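Side-chain contact in putative leucoanthocyanidin reductase 1 (Vitis vinifera, PDB 3I6I), which probably reduces leucoanthocyanidins to flavan-3-ols of the catechin type in flavonoid synthesis, using NADPH bound to a Rossmann-type domain: residues R114-E119 against K203-T208. Sequence-based numbering, arbitrary orientation.
With NDP (NADPH dihydro-nicotinamide-adenine-dinucleotide phosphate), chain B.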
loop_
_atom_site.group_PDB
_atom_site.type_symbol
_atom_site.label_atom_id
_atom_site.label_comp_id
_atom_site.label_asym_id
_atom_site.label_seq_id
_atom_site.Cartn_x
_atom_site.Cartn_y
_atom_site.Cartn_z
ATOM N N ARG A 114 15.473 10.029 1.143
ATOM C CA ARG A 114 14.365 9.426 0.411
ATOM C C ARG A 114 13.065 9.579 1.185
ATOM O O ARG A 114 13.034 9.331 2.397
ATOM C CB ARG A 114 14.615 7.959 0.106
ATOM C CG ARG A 114 13.867 7.413 -1.124
ATOM C CD ARG A 114 14.418 7.938 -2.453
ATOM N NE ARG A 114 15.768 7.417 -2.737
ATOM C CZ ARG A 114 16.027 6.234 -3.298
ATOM N NH1 ARG A 114 15.051 5.419 -3.685
ATOM N NH2 ARG A 114 17.268 5.863 -3.490
ATOM N N PHE A 115 12.009 9.973 0.490
ATOM C CA PHE A 115 10.661 10.005 1.031
ATOM C C PHE A 115 9.805 9.038 0.236
ATOM O O PHE A 115 9.734 9.124 -1.028
ATOM C CB PHE A 115 10.058 11.404 0.905
ATOM C CG PHE A 115 8.615 11.529 1.402
ATOM C CD1 PHE A 115 7.713 12.229 0.657
ATOM C CD2 PHE A 115 8.176 10.934 2.608
ATOM C CE1 PHE A 115 6.375 12.382 1.089
ATOM C CE2 PHE A 115 6.881 11.045 3.039
ATOM C CZ PHE A 115 5.973 11.793 2.303
ATOM N N LEU A 116 9.107 8.169 0.949
ATOM C CA LEU A 116 8.039 7.366 0.336
ATOM C C LEU A 116 6.670 7.810 0.865
ATOM O O LEU A 116 6.320 7.482 2.023
ATOM C CB LEU A 116 8.220 5.858 0.626
ATOM C CG LEU A 116 9.301 5.084 -0.152
ATOM C CD1 LEU A 116 10.732 5.689 0.064
ATOM C CD2 LEU A 116 9.312 3.602 0.273
ATOM N N PRO A 117 5.915 8.582 0.067
ATOM C CA PRO A 117 4.580 8.962 0.566
ATOM C C PRO A 117 3.636 7.786 0.592
ATOM O O PRO A 117 3.974 6.695 0.102
ATOM C CB PRO A 117 4.109 10.025 -0.406
ATOM C CG PRO A 117 4.888 9.700 -1.687
ATOM C CD PRO A 117 6.176 9.124 -1.290
ATOM N N SER A 118 2.446 8.030 1.147
ATOM C CA SER A 118 1.454 6.992 1.362
ATOM C C SER A 118 0.751 6.671 0.071
ATOM O O SER A 118 -0.291 7.240 -0.263
ATOM C CB SER A 118 0.454 7.367 2.444
ATOM O OG SER A 118 -0.330 6.233 2.764
ATOM N N GLU A 119 1.406 5.792 -0.666
ATOM C CA GLU A 119 0.971 5.326 -1.985
ATOM C C GLU A 119 0.379 3.904 -1.784
ATOM O O GLU A 119 -0.755 3.756 -1.317
ATOM C CB GLU A 119 2.166 5.379 -2.969
ATOM C CG GLU A 119 2.620 6.818 -3.339
ATOM C CD GLU A 119 1.821 7.412 -4.472
ATOM O OE1 GLU A 119 1.224 6.626 -5.263
ATOM O OE2 GLU A 119 1.761 8.664 -4.580
ATOM N N LYS A 203 8.683 -6.248 2.680
ATOM C CA LYS A 203 10.047 -6.638 2.388
ATOM C C LYS A 203 10.590 -5.848 1.212
ATOM O O LYS A 203 11.698 -5.259 1.272
ATOM C CB LYS A 203 10.066 -8.126 2.067
ATOM C CG LYS A 203 11.417 -8.685 1.653
ATOM C CD LYS A 203 11.249 -10.199 1.350
ATOM C CE LYS A 203 12.319 -10.700 0.379
ATOM N NZ LYS A 203 12.157 -12.193 0.122
ATOM N N PHE A 204 9.818 -5.825 0.136
ATOM C CA PHE A 204 10.302 -5.209 -1.084
ATOM C C PHE A 204 10.265 -3.692 -0.996
ATOM O O PHE A 204 11.179 -3.071 -1.467
ATOM C CB PHE A 204 9.627 -5.773 -2.323
ATOM C CG PHE A 204 10.024 -7.196 -2.597
ATOM C CD1 PHE A 204 11.295 -7.488 -3.055
ATOM C CD2 PHE A 204 9.145 -8.247 -2.373
ATOM C CE1 PHE A 204 11.682 -8.784 -3.284
ATOM C CE2 PHE A 204 9.532 -9.561 -2.623
ATOM C CZ PHE A 204 10.790 -9.838 -3.070
ATOM N N THR A 205 9.269 -3.115 -0.318
ATOM C CA THR A 205 9.322 -1.696 -0.032
ATOM C C THR A 205 10.623 -1.263 0.644
ATOM O O THR A 205 11.256 -0.249 0.246
ATOM C CB THR A 205 8.118 -1.255 0.828
ATOM O OG1 THR A 205 6.918 -1.371 0.071
ATOM C CG2 THR A 205 8.284 0.228 1.318
ATOM N N MET A 206 11.035 -1.987 1.682
ATOM C CA MET A 206 12.179 -1.551 2.429
ATOM C C MET A 206 13.454 -1.689 1.596
ATOM O O MET A 206 14.389 -0.929 1.818
ATOM C CB MET A 206 12.248 -2.223 3.813
ATOM C CG MET A 206 11.139 -1.682 4.755
ATOM S SD MET A 206 10.957 0.163 4.762
ATOM C CE MET A 206 12.594 0.617 5.230
ATOM N N LYS A 207 13.520 -2.620 0.636
ATOM C CA LYS A 207 14.707 -2.744 -0.240
ATOM C C LYS A 207 14.881 -1.513 -1.110
ATOM O O LYS A 207 16.006 -1.135 -1.462
ATOM C CB LYS A 207 14.586 -3.947 -1.203
ATOM C CG LYS A 207 14.440 -5.297 -0.539
ATOM C CD LYS A 207 14.555 -6.432 -1.567
ATOM C CE LYS A 207 14.513 -7.809 -0.911
ATOM N NZ LYS A 207 15.754 -8.185 -0.162
ATOM N N THR A 208 13.765 -0.888 -1.477
ATOM C CA THR A 208 13.785 0.247 -2.404
ATOM C C THR A 208 14.355 1.539 -1.825
ATOM O O THR A 208 14.773 2.411 -2.608
ATOM C CB THR A 208 12.375 0.577 -2.988
ATOM O OG1 THR A 208 11.559 1.268 -2.007
ATOM C CG2 THR A 208 11.688 -0.681 -3.598
HETATM P PA NDP B . -4.491 2.640 8.383
HETATM O O1A NDP B . -5.718 3.468 8.680
HETATM O O2A NDP B . -4.565 1.027 8.676
HETATM O O5B NDP B . -3.154 3.127 9.135
HETATM C C5B NDP B . -2.816 4.478 9.145
HETATM C C4B NDP B . -1.690 4.748 10.068
HETATM O O4B NDP B . -1.473 6.200 9.882
HETATM C C3B NDP B . -2.079 4.546 11.555
HETATM O O3B NDP B . -0.951 4.081 12.344
HETATM C C2B NDP B . -2.480 5.950 12.001
HETATM O O2B NDP B . -2.260 6.096 13.404
HETATM C C1B NDP B . -1.438 6.770 11.245
HETATM N N9A NDP B . -1.717 8.200 11.109
HETATM C C8A NDP B . -2.781 8.727 10.503
HETATM N N7A NDP B . -2.685 10.058 10.540
HETATM C C5A NDP B . -1.544 10.380 11.158
HETATM C C6A NDP B . -0.932 11.592 11.483
HETATM N N6A NDP B . -1.498 12.752 11.143
HETATM N N1A NDP B . 0.246 11.570 12.139
HETATM C C2A NDP B . 0.823 10.412 12.455
HETATM N N3A NDP B . 0.275 9.229 12.148
HETATM C C4A NDP B . -0.917 9.198 11.511
HETATM O O3 NDP B . -4.156 2.816 6.829
HETATM P PN NDP B . -3.930 1.690 5.664
HETATM O O1N NDP B . -2.884 0.663 5.882
HETATM O O2N NDP B . -5.392 1.213 5.329
HETATM O O5D NDP B . -3.572 2.716 4.430
HETATM C C5D NDP B . -2.216 3.131 4.213
HETATM C C4D NDP B . -2.027 3.436 2.753
HETATM O O4D NDP B . -2.108 2.131 2.115
HETATM C C3D NDP B . -3.089 4.305 2.127
HETATM O O3D NDP B . -2.480 5.101 1.114
HETATM C C2D NDP B . -3.996 3.286 1.462
HETATM O O2D NDP B . -4.542 3.886 0.304
HETATM C C1D NDP B . -3.024 2.190 1.030
HETATM N N1N NDP B . -3.571 0.785 1.053
HETATM C C2N NDP B . -3.305 -0.130 0.005
HETATM C C3N NDP B . -4.066 -1.211 -0.148
HETATM C C7N NDP B . -3.748 -2.214 -1.274
HETATM O O7N NDP B . -2.767 -2.052 -2.009
HETATM N N7N NDP B . -4.526 -3.281 -1.346
HETATM C C4N NDP B . -5.245 -1.449 0.808
HETATM C C5N NDP B . -5.024 -0.739 2.139
HETATM C C6N NDP B . -4.174 0.276 2.233
HETATM P P2B NDP B . -3.595 6.289 14.403
HETATM O O1X NDP B . -4.378 5.025 14.434
HETATM O O2X NDP B . -2.952 6.766 15.777
HETATM O O3X NDP B . -4.425 7.494 13.800
#
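Leu116 and Thr205 mark where strand 114-116 faces segment 203-208 of helix 198-208, the two short axes running roughly antiparallel (152°) with a closest approach of 10.8 Å. Leu116, a branched apolar side chain pointing toward the helix, reaches it with CD2, 3.7 Å from Thr205 CG2, the two side chains lying alongside each other and running opposite ways. Threonine suits this buried helical position because chi1 -67° sets CG2 anti to the backbone N, where it meets the leucine, while OG1 is hydrogen-bonded to Ile201 O. Thr208 OG1 lies 4.0 Å from Leu116 CD2 and donates back to Thr205 O at 2.7 Å. A valine in its place would probably leave Thr205 O without this side-chain donor, with a methyl facing Leu116. Arg114, its chain turning twice, brings NH1 obliquely to 3.2 Å from Thr208 O, which accepts a hydrogen bond from Thr214 OG1. Arginine suits this buried place by its several donors: NH1 bonds the hydroxyls of Thr155 and Thr214, NH2 the backbone carbonyl of Asp211. Beyond the strand, Ser118 OG accepts a 2.9 Å bond from NADPH O3D. Strand 114-116 is hydrogen-bonded to strand 86-89 and, through Phe115, to Pro153 and Thr155; Phe115 packs on helix 99-109, while Ile157 of strand 155-158 touches Leu116, Thr205 and Thr208.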